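Exopolyphosphatase (Cytophaga hutchinsonii, PDB 3MDQ) probably hydrolyses inorganic polyphosphate from the chain end, releasing phosphate, as exopolyphosphatases of the Ppx/GppA family do. Local coordinates at residues I9-T13 against T80-V85; G43-K47 against Q164-R169; L62-R66 against I98-I104; G139-F145 against Q157-G163. All coordinates share one frame; numbering follows the deposited sequence.

Contact 1: residues I9-T13 against T80-V85; sequences IDMGT and TGTSAV. With SO4 (sulfate ion), chain D.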
# COMPACT_ATOMS: atom_id res chain seq x y z
N ILE A 9 -9.48 -10.07 -0.09
CA ILE A 9 -9.89 -8.67 -0.28
C ILE A 9 -9.07 -7.81 0.70
O ILE A 9 -9.03 -8.09 1.90
CB ILE A 9 -11.40 -8.45 -0.04
CG1 ILE A 9 -12.22 -9.24 -1.05
CG2 ILE A 9 -11.73 -6.92 -0.08
CD1 ILE A 9 -13.72 -9.38 -0.71
N ASP A 10 -8.43 -6.78 0.16
CA ASP A 10 -7.73 -5.76 0.93
C ASP A 10 -8.60 -4.53 0.87
O ASP A 10 -8.70 -3.88 -0.19
CB ASP A 10 -6.33 -5.52 0.29
CG ASP A 10 -5.58 -4.34 0.84
OD1 ASP A 10 -6.03 -3.65 1.79
OD2 ASP A 10 -4.49 -4.09 0.28
N MSE A 11 -9.17 -4.17 2.01
CA MSE A 11 -10.01 -2.94 2.10
C MSE A 11 -9.15 -1.76 2.47
O MSE A 11 -9.16 -1.31 3.60
CB MSE A 11 -11.12 -3.10 3.12
CG MSE A 11 -12.11 -4.13 2.72
SE MSE A 11 -13.45 -4.48 4.12
CE MSE A 11 -14.27 -2.73 4.23
N GLY A 12 -8.41 -1.26 1.51
CA GLY A 12 -7.49 -0.14 1.73
C GLY A 12 -8.21 1.18 1.85
O GLY A 12 -9.38 1.31 1.53
N THR A 13 -7.49 2.18 2.33
CA THR A 13 -8.08 3.48 2.58
C THR A 13 -8.54 4.16 1.27
O THR A 13 -9.60 4.77 1.22
CB THR A 13 -7.04 4.37 3.33
OG1 THR A 13 -6.74 3.75 4.59
CG2 THR A 13 -7.53 5.82 3.52
N THR A 80 -9.59 -8.21 4.77
CA THR A 80 -8.92 -7.54 5.85
C THR A 80 -9.34 -6.07 5.82
O THR A 80 -9.57 -5.49 4.77
CB THR A 80 -7.39 -7.63 5.75
OG1 THR A 80 -6.96 -7.05 4.51
CG2 THR A 80 -6.90 -9.09 5.85
N GLY A 81 -9.51 -5.49 6.98
CA GLY A 81 -9.71 -4.05 7.12
C GLY A 81 -8.48 -3.46 7.81
O GLY A 81 -8.06 -3.97 8.84
N THR A 82 -7.93 -2.38 7.26
CA THR A 82 -6.67 -1.80 7.77
C THR A 82 -6.90 -0.35 8.25
O THR A 82 -7.85 -0.12 9.00
CB THR A 82 -5.58 -1.92 6.74
OG1 THR A 82 -6.00 -1.36 5.47
CG2 THR A 82 -5.18 -3.44 6.60
N SER A 83 -6.02 0.61 7.92
CA SER A 83 -6.01 1.92 8.62
C SER A 83 -7.40 2.61 8.72
O SER A 83 -7.80 3.02 9.81
CB SER A 83 -5.05 2.85 7.90
OG SER A 83 -5.01 4.11 8.55
N ALA A 84 -8.07 2.84 7.61
CA ALA A 84 -9.32 3.59 7.68
C ALA A 84 -10.39 2.82 8.48
O ALA A 84 -11.20 3.40 9.19
CB ALA A 84 -9.86 3.92 6.30
N VAL A 85 -10.38 1.50 8.39
CA VAL A 85 -11.35 0.68 9.11
C VAL A 85 -11.02 0.67 10.60
O VAL A 85 -11.86 1.03 11.46
CB VAL A 85 -11.39 -0.74 8.56
CG1 VAL A 85 -12.32 -1.64 9.40
CG2 VAL A 85 -11.83 -0.77 7.07
S SO4 D . -3.93 1.92 3.18
O1 SO4 D . -3.27 2.91 4.06
O2 SO4 D . -4.41 2.56 1.92
O3 SO4 D . -2.95 0.86 2.86
O4 SO4 D . -4.93 1.38 4.09
O HOH W 1 -5.77 -8.27 2.29
O HOH W 2 -4.57 -1.83 3.26
O HOH W 3 -7.02 -4.15 4.16
O HOH W 4 -8.35 0.47 5.56
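The carboxylate of D10, the flat side-chain group of this contact, meets T80 and T82 through water. OD1 of D10 is 2.6 Å from water 3, which also binds OG1 of both threonines. Water 2 lies 2.8 Å from D10 OD1 and joins it to T82 OG1 and to a sulfate oxygen. The T82 hydroxyl sits between its own backbone N and carbonyl carbon (chi1 53°), which places OG1 in the middle of this network, 3.2 Å from sulfate O4. T13 grips the same oxygen twice: its backbone N donates to both O4 and O2, and T13 OG1, turned beside that N, donates to O4 over 3.0 Å. A84 N adds a long, weak bond to T13 OG1. Behind the loop, parallel strands pair at D10 and T80, with T80 N donating to I9 O (2.9 Å, 164°) and M11 N to T80 O (3.1 Å). M11, a selenomethionine, bends at its far end so that CE rests 4.2 Å from V85 CG2. The DMGT sequence and the bound sulfate are consistent with the first phosphate-binding loop of the actin-like ATPase clan. L299 of helix 299-309 touches D10, T80 and T82, while I9 and M11 pack on helix 52-71, and D10 bonds through its backbone to H17 of strand 15-24.

Contact 2: residues G43-K47 against Q164-R169; sequences GGITK and QRLIDR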
# COMPACT_ATOMS: atom_id res chain seq x y z
N GLY A 43 -13.17 12.62 3.42
CA GLY A 43 -14.17 13.31 4.22
C GLY A 43 -14.22 12.91 5.69
O GLY A 43 -15.01 13.51 6.46
N GLY A 44 -13.42 11.93 6.11
CA GLY A 44 -13.49 11.47 7.50
C GLY A 44 -12.26 11.02 8.26
O GLY A 44 -12.23 11.13 9.48
N ILE A 45 -11.24 10.53 7.56
CA ILE A 45 -10.18 9.84 8.24
C ILE A 45 -9.49 10.65 9.31
O ILE A 45 -9.23 10.10 10.37
CB ILE A 45 -9.21 9.17 7.26
CG1 ILE A 45 -8.37 8.11 8.00
CG2 ILE A 45 -8.42 10.21 6.42
CD1 ILE A 45 -7.56 7.18 7.05
N THR A 46 -9.18 11.93 9.05
CA THR A 46 -8.43 12.70 10.06
C THR A 46 -9.32 13.14 11.22
O THR A 46 -8.81 13.62 12.23
CB THR A 46 -7.71 13.94 9.47
OG1 THR A 46 -8.68 14.83 8.94
CG2 THR A 46 -6.74 13.51 8.38
N LYS A 47 -10.64 12.92 11.10
CA LYS A 47 -11.58 13.26 12.15
C LYS A 47 -12.08 12.01 12.84
O LYS A 47 -12.88 12.11 13.77
CB LYS A 47 -12.75 14.09 11.60
CG LYS A 47 -12.35 15.47 11.03
CD LYS A 47 -11.71 16.33 12.10
CE LYS A 47 -11.31 17.73 11.58
NZ LYS A 47 -10.76 18.53 12.72
N GLN A 164 -3.77 10.25 2.35
CA GLN A 164 -5.05 10.95 2.57
C GLN A 164 -5.01 11.73 3.87
O GLN A 164 -5.51 12.87 3.94
CB GLN A 164 -6.22 9.94 2.57
CG GLN A 164 -7.61 10.57 2.76
CD GLN A 164 -8.05 11.33 1.53
OE1 GLN A 164 -8.39 10.70 0.53
NE2 GLN A 164 -7.98 12.66 1.56
N ARG A 165 -4.42 11.15 4.91
CA ARG A 165 -4.27 11.88 6.18
C ARG A 165 -3.39 13.09 6.01
O ARG A 165 -3.73 14.15 6.52
CB ARG A 165 -3.68 10.99 7.27
CG ARG A 165 -4.52 9.80 7.65
CD ARG A 165 -3.83 9.08 8.84
NE ARG A 165 -4.52 7.87 9.24
CZ ARG A 165 -5.46 7.81 10.19
NH1 ARG A 165 -5.86 8.91 10.81
NH2 ARG A 165 -5.99 6.64 10.50
N LEU A 166 -2.28 12.96 5.30
CA LEU A 166 -1.33 14.06 5.14
C LEU A 166 -1.98 15.23 4.42
O LEU A 166 -1.86 16.37 4.89
CB LEU A 166 -0.09 13.62 4.40
CG LEU A 166 0.78 12.57 5.11
CD1 LEU A 166 1.97 12.22 4.24
CD2 LEU A 166 1.18 12.99 6.54
N ILE A 167 -2.69 14.98 3.30
CA ILE A 167 -3.25 16.09 2.53
C ILE A 167 -4.48 16.70 3.22
O ILE A 167 -4.87 17.83 2.90
CB ILE A 167 -3.57 15.73 1.07
CG1 ILE A 167 -4.68 14.68 0.95
CG2 ILE A 167 -2.28 15.27 0.34
CD1 ILE A 167 -5.00 14.31 -0.43
N ASP A 168 -5.11 15.98 4.14
CA ASP A 168 -6.25 16.53 4.87
C ASP A 168 -5.84 17.28 6.10
O ASP A 168 -6.53 18.23 6.50
CB ASP A 168 -7.22 15.40 5.28
CG ASP A 168 -8.01 14.86 4.12
OD1 ASP A 168 -7.91 15.39 2.99
OD2 ASP A 168 -8.78 13.91 4.37
N ARG A 169 -4.75 16.87 6.74
CA ARG A 169 -4.32 17.51 7.98
C ARG A 169 -3.49 18.74 7.73
O ARG A 169 -3.50 19.65 8.58
CB ARG A 169 -3.59 16.52 8.88
CG ARG A 169 -2.25 16.17 8.48
CD ARG A 169 -1.82 14.80 9.14
NE ARG A 169 -2.35 14.65 10.50
CZ ARG A 169 -1.82 15.20 11.58
NH1 ARG A 169 -0.73 15.96 11.47
NH2 ARG A 169 -2.38 15.01 12.78
O HOH W 5 -10.99 14.17 2.70
O HOH W 6 -9.91 13.71 6.81
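A short 3-10 turn, 45-47, in the loop after strand 27-37 is set against helix 163-169, with I45 laid on the guanidinium of R165. Having CG1 anti to its backbone N (chi1 -163°), I45 brings that atom over the centre of the guanidinium, 3.6 Å above its plane, with the two side chains crossing at about a right angle. I45 CD1 continues past R165 NE at 3.8 Å. The group it covers is anchored by others: R165 NE donates to G141 O, and NH2 forms a salt bridge with E160. The other branch of I45, CG2, meets Q164 CG at 3.8 Å. T46 presents its methyl to the helix, CG2 lying 3.6 Å from R165 O and 3.7 Å from D168 CB. No direct hydrogen bond joins the two segments. Two waters do so instead, both donating to D168 OD2: water 5 accepts from G43 N, and water 6, 2.7 Å from D168 OD2, accepts from T46 N. A weak bond from Q164 NE2 reaches the other oxygen of the carboxylate. I45 also touches T13, while L166 turns away to touch helices 178-191 and 267-286.

Contact 3: residues L62-R66 against I98-I104; sequences LKKFR and IKKEVNI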
# COMPACT_ATOMS: atom_id res chain seq x y z
N LEU A 62 -17.87 -3.89 -2.62
CA LEU A 62 -17.92 -5.23 -2.06
C LEU A 62 -19.02 -6.12 -2.70
O LEU A 62 -18.82 -7.34 -2.85
CB LEU A 62 -17.97 -5.20 -0.53
CG LEU A 62 -16.64 -4.68 0.08
CD1 LEU A 62 -16.81 -4.39 1.54
CD2 LEU A 62 -15.47 -5.62 -0.15
N LYS A 63 -20.14 -5.52 -3.12
CA LYS A 63 -21.17 -6.25 -3.83
C LYS A 63 -20.60 -6.74 -5.16
O LYS A 63 -20.82 -7.88 -5.55
CB LYS A 63 -22.42 -5.40 -4.03
CG LYS A 63 -23.23 -5.16 -2.75
CD LYS A 63 -24.47 -4.32 -2.95
CE LYS A 63 -25.61 -5.08 -3.66
NZ LYS A 63 -26.14 -6.24 -2.84
N LYS A 64 -19.85 -5.88 -5.85
CA LYS A 64 -19.20 -6.30 -7.07
C LYS A 64 -18.14 -7.38 -6.87
O LYS A 64 -18.06 -8.34 -7.64
CB LYS A 64 -18.62 -5.09 -7.80
CG LYS A 64 -19.72 -4.18 -8.34
CD LYS A 64 -19.16 -2.87 -8.90
CE LYS A 64 -20.30 -1.95 -9.34
NZ LYS A 64 -19.82 -0.59 -9.65
N PHE A 65 -17.33 -7.25 -5.82
CA PHE A 65 -16.34 -8.26 -5.52
C PHE A 65 -17.00 -9.59 -5.15
O PHE A 65 -16.51 -10.65 -5.53
CB PHE A 65 -15.44 -7.81 -4.35
CG PHE A 65 -14.35 -6.80 -4.72
CD1 PHE A 65 -14.26 -6.19 -5.99
CD2 PHE A 65 -13.44 -6.39 -3.76
CE1 PHE A 65 -13.22 -5.28 -6.28
CE2 PHE A 65 -12.40 -5.48 -4.07
CZ PHE A 65 -12.30 -4.95 -5.30
N ARG A 66 -18.11 -9.55 -4.42
CA ARG A 66 -18.83 -10.77 -4.06
C ARG A 66 -19.30 -11.50 -5.33
O ARG A 66 -19.14 -12.74 -5.43
CB ARG A 66 -20.00 -10.43 -3.14
CG ARG A 66 -20.93 -11.60 -2.84
CD ARG A 66 -20.38 -12.63 -1.88
NE ARG A 66 -20.95 -13.95 -2.09
CZ ARG A 66 -21.32 -14.84 -1.17
NH1 ARG A 66 -21.40 -14.54 0.12
NH2 ARG A 66 -21.72 -16.03 -1.57
N ILE A 98 -21.60 -4.87 5.82
CA ILE A 98 -20.94 -5.81 4.92
C ILE A 98 -21.42 -7.25 5.18
O ILE A 98 -21.68 -8.02 4.25
CB ILE A 98 -19.39 -5.70 4.99
CG1 ILE A 98 -18.97 -4.33 4.46
CG2 ILE A 98 -18.73 -6.88 4.22
CD1 ILE A 98 -17.49 -3.94 4.75
N LYS A 99 -21.51 -7.64 6.44
CA LYS A 99 -21.95 -8.98 6.78
C LYS A 99 -23.39 -9.20 6.28
O LYS A 99 -23.70 -10.24 5.70
CB LYS A 99 -21.87 -9.20 8.31
CG LYS A 99 -22.40 -10.51 8.80
CD LYS A 99 -21.68 -11.68 8.16
CE LYS A 99 -22.01 -13.01 8.88
NZ LYS A 99 -21.24 -14.11 8.27
N LYS A 100 -24.25 -8.21 6.47
CA LYS A 100 -25.63 -8.32 6.04
C LYS A 100 -25.74 -8.42 4.52
O LYS A 100 -26.49 -9.25 4.00
CB LYS A 100 -26.45 -7.13 6.56
CG LYS A 100 -27.94 -7.15 6.14
CD LYS A 100 -28.72 -6.15 6.98
CE LYS A 100 -29.90 -5.54 6.24
NZ LYS A 100 -30.30 -4.24 6.86
N GLU A 101 -25.00 -7.58 3.83
CA GLU A 101 -25.16 -7.44 2.37
C GLU A 101 -24.56 -8.56 1.56
O GLU A 101 -25.17 -9.00 0.58
CB GLU A 101 -24.55 -6.13 1.95
CG GLU A 101 -24.96 -5.61 0.62
CD GLU A 101 -26.36 -5.02 0.59
OE1 GLU A 101 -26.91 -4.60 1.64
OE2 GLU A 101 -26.91 -4.97 -0.54
N VAL A 102 -23.36 -9.00 1.92
CA VAL A 102 -22.60 -9.96 1.12
C VAL A 102 -22.08 -11.17 1.92
O VAL A 102 -21.39 -12.05 1.40
CB VAL A 102 -21.43 -9.29 0.35
CG1 VAL A 102 -21.98 -8.28 -0.67
CG2 VAL A 102 -20.39 -8.62 1.32
N ASN A 103 -22.43 -11.24 3.20
CA ASN A 103 -22.03 -12.38 4.05
C ASN A 103 -20.56 -12.62 4.08
O ASN A 103 -20.11 -13.77 4.03
CB ASN A 103 -22.79 -13.65 3.64
CG ASN A 103 -22.79 -14.71 4.76
OD1 ASN A 103 -22.72 -14.37 5.95
ND2 ASN A 103 -22.84 -15.98 4.38
N ILE A 104 -19.78 -11.55 4.21
CA ILE A 104 -18.33 -11.61 4.36
C ILE A 104 -18.05 -10.99 5.75
O ILE A 104 -18.61 -9.94 6.09
CB ILE A 104 -17.64 -10.86 3.23
CG1 ILE A 104 -17.80 -11.62 1.90
CG2 ILE A 104 -16.12 -10.65 3.55
CD1 ILE A 104 -17.40 -10.81 0.67
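The R66 side chain starts with CG anti to the backbone N (chi1 172°) and then bends at the next bond, so that it runs alongside V102 in the opposite direction. CB of R66 touches V102 CG1 at 3.8 Å, and at the far end NH1 donates to V102 O (2.8 Å, 157°). That oxygen lies at the guanidinium edge, close to its plane, although the donor is tilted out of the carbonyl plane. V102 is the last residue of helix 91-102, after which N103 turns to positive phi, and R66 thus takes up a carbonyl at the end of the helix while its NE pairs with D70. Cut back to an alanine, R66 would be likely to leave V102 O without this donor, D70 without its salt-bridge mate, and V102 without the cover of the chain beyond CB. K63 folds back at its last two torsions to bring NZ within 2.7 Å of E101 OE2, a salt bridge at the exposed surface that uses the anti lone pair of the oxygen. Between the two polar links V102 CG1 rests 3.8 Å from K63 CA. Deeper in, L62 CD1 presses against I98 CD1 at 3.3 Å, tighter than usual for two methyls. The short axes of 62-66 and 98-102 approach to 10.5 Å and cross at -44°. Both helices also reach strand 5-11, L62 through I9 and M11 and I98 through M11, an alpha/beta layering in which neighbouring helices pack together over one face of the five-stranded sheet.

Contact 4: residues G139-F145 against Q157-G163; sequences GGGSVEF and QSFEIGG. With SO4 (sulfate ion), chain D.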
# COMPACT_ATOMS: atom_id res chain seq x y z
N GLY A 139 0.17 3.81 1.85
CA GLY A 139 -1.24 3.77 1.51
C GLY A 139 -1.89 5.11 1.77
O GLY A 139 -1.21 6.07 2.12
N GLY A 140 -3.21 5.20 1.62
CA GLY A 140 -3.92 6.42 1.96
C GLY A 140 -4.05 6.71 3.42
O GLY A 140 -4.19 7.86 3.81
N GLY A 141 -4.03 5.68 4.27
CA GLY A 141 -4.24 5.84 5.68
C GLY A 141 -3.02 5.63 6.54
O GLY A 141 -2.79 6.39 7.47
N SER A 142 -2.23 4.61 6.21
CA SER A 142 -1.01 4.35 6.97
C SER A 142 0.18 4.01 6.09
O SER A 142 0.04 3.79 4.90
CB SER A 142 -1.26 3.21 7.96
OG SER A 142 -1.41 1.98 7.29
N VAL A 143 1.37 4.07 6.71
CA VAL A 143 2.60 3.65 6.08
C VAL A 143 3.28 2.64 7.03
O VAL A 143 3.47 2.90 8.22
CB VAL A 143 3.55 4.83 5.83
CG1 VAL A 143 4.86 4.36 5.17
CG2 VAL A 143 2.83 5.95 4.95
N GLU A 144 3.58 1.47 6.48
CA GLU A 144 4.26 0.42 7.24
C GLU A 144 5.72 0.34 6.79
O GLU A 144 6.01 0.40 5.60
CB GLU A 144 3.61 -0.95 7.03
CG GLU A 144 2.28 -1.17 7.74
CD GLU A 144 1.18 -0.33 7.19
OE1 GLU A 144 0.87 -0.46 6.00
OE2 GLU A 144 0.60 0.48 7.97
N PHE A 145 6.60 0.19 7.77
CA PHE A 145 8.00 -0.00 7.55
C PHE A 145 8.42 -1.31 8.20
O PHE A 145 8.01 -1.59 9.34
CB PHE A 145 8.80 1.11 8.18
CG PHE A 145 8.60 2.46 7.55
CD1 PHE A 145 9.30 2.82 6.43
CD2 PHE A 145 7.73 3.37 8.11
CE1 PHE A 145 9.11 4.06 5.85
CE2 PHE A 145 7.57 4.61 7.55
CZ PHE A 145 8.26 4.96 6.44
N GLN A 157 7.06 -1.38 12.10
CA GLN A 157 6.18 -0.41 12.75
C GLN A 157 5.30 0.23 11.69
O GLN A 157 5.74 0.50 10.58
CB GLN A 157 7.00 0.64 13.51
CG GLN A 157 6.13 1.51 14.41
CD GLN A 157 6.87 2.11 15.58
OE1 GLN A 157 7.91 1.59 16.02
NE2 GLN A 157 6.34 3.22 16.09
N SER A 158 4.04 0.47 12.06
CA SER A 158 3.07 1.17 11.24
C SER A 158 2.90 2.57 11.81
O SER A 158 2.83 2.76 13.02
CB SER A 158 1.75 0.43 11.31
OG SER A 158 0.73 1.09 10.58
N PHE A 159 2.77 3.54 10.92
CA PHE A 159 2.55 4.94 11.28
C PHE A 159 1.31 5.46 10.53
O PHE A 159 1.14 5.25 9.34
CB PHE A 159 3.76 5.79 10.88
CG PHE A 159 5.05 5.39 11.56
CD1 PHE A 159 5.84 4.38 11.04
CD2 PHE A 159 5.46 6.03 12.71
CE1 PHE A 159 7.02 4.02 11.65
CE2 PHE A 159 6.64 5.68 13.32
CZ PHE A 159 7.42 4.67 12.79
N GLU A 160 0.46 6.20 11.24
CA GLU A 160 -0.80 6.75 10.65
C GLU A 160 -0.48 8.07 9.92
O GLU A 160 -0.88 9.18 10.34
CB GLU A 160 -1.90 6.85 11.72
CG GLU A 160 -2.37 5.44 12.22
CD GLU A 160 -3.05 4.52 11.13
OE1 GLU A 160 -3.65 5.02 10.15
OE2 GLU A 160 -3.02 3.27 11.27
N ILE A 161 0.27 7.93 8.85
CA ILE A 161 0.75 9.05 8.01
C ILE A 161 0.52 8.78 6.53
O ILE A 161 1.23 9.28 5.64
CB ILE A 161 2.27 9.33 8.31
CG1 ILE A 161 3.13 8.16 7.91
CG2 ILE A 161 2.45 9.75 9.79
CD1 ILE A 161 4.67 8.43 8.07
N GLY A 162 -0.49 7.96 6.22
CA GLY A 162 -0.86 7.72 4.85
C GLY A 162 -1.28 9.01 4.13
O GLY A 162 -1.59 10.00 4.75
N GLY A 163 -1.25 8.98 2.81
CA GLY A 163 -1.36 10.22 2.04
C GLY A 163 -2.66 10.96 2.20
O GLY A 163 -2.65 12.17 2.13
S SO4 D . -3.93 1.92 3.18
O1 SO4 D . -3.27 2.91 4.06
O2 SO4 D . -4.41 2.56 1.92
O3 SO4 D . -2.95 0.86 2.86
O4 SO4 D . -4.93 1.38 4.09
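E144 and S158 face each other as a non-hydrogen-bonded antiparallel pair, and their side chains supply the bond the backbones lack there. E144 bends at its second torsion (chi2 68°), curling OE2 back over the hairpin, while S158 holds OG anti to its backbone N (chi1 177°) and donates to OE2 over 2.7 Å, at the anti lone pair. S142 OG takes the syn lone pair of the same oxygen at 2.6 Å. Without the carboxylate, as with a leucine in place of E144, the S142 and S158 hydroxyls would probably lose their shared acceptor and be freer to turn. On the other face F145 CD2 comes to 3.6 Å from F159 CD1, the ring planes at 73°, and V143 CG2 meets I161 CG1 at 3.7 Å. Paired backbone bonds flank E144, at V143 with F159 and at F145 with Q157. Beyond the strands, G163 N donates to G139 O (3.0 Å), and G162 lies so close to 140-142 that a CB would clash. The GGGS turn points G140 N, G141 N and S142 N at the sulfate, S142 N reaching O1 at 2.9 Å, consistent with the second phosphate-binding loop of this clan. E160 has a further salt-bridge partner in R86 of helix 83-87. The hairpin forms one margin of the six-stranded sheet: E144 packs on helix 111-125, while V143 and F145 meet helix 267-286 and F159 meets helix 178-191.

In the fold
From the N terminus, strand 5-11 opens contact 1, which closes at 80-85 after two strands and helix 52-71. Before that happens the chain opens contact 2 at 43-47 and contact 3 at 62-66, so contact 1 crosses both. Contact 3 closes at 98-104, and contact 4 forms the hairpin between 139-145 and 157-163; these two, in series, nest within the long loop that contact 2 closes at 164-169. Contact 1 pairs two strands of the five-stranded sheet, contact 3 packs two of its helices together, contact 4 belongs to the six-stranded sheet, and contact 2 bridges the two regions. Contacts 1 and 4 both bind one sulfate, whereas contact 3 stays about 15 Å, nearest atoms, from contact 4.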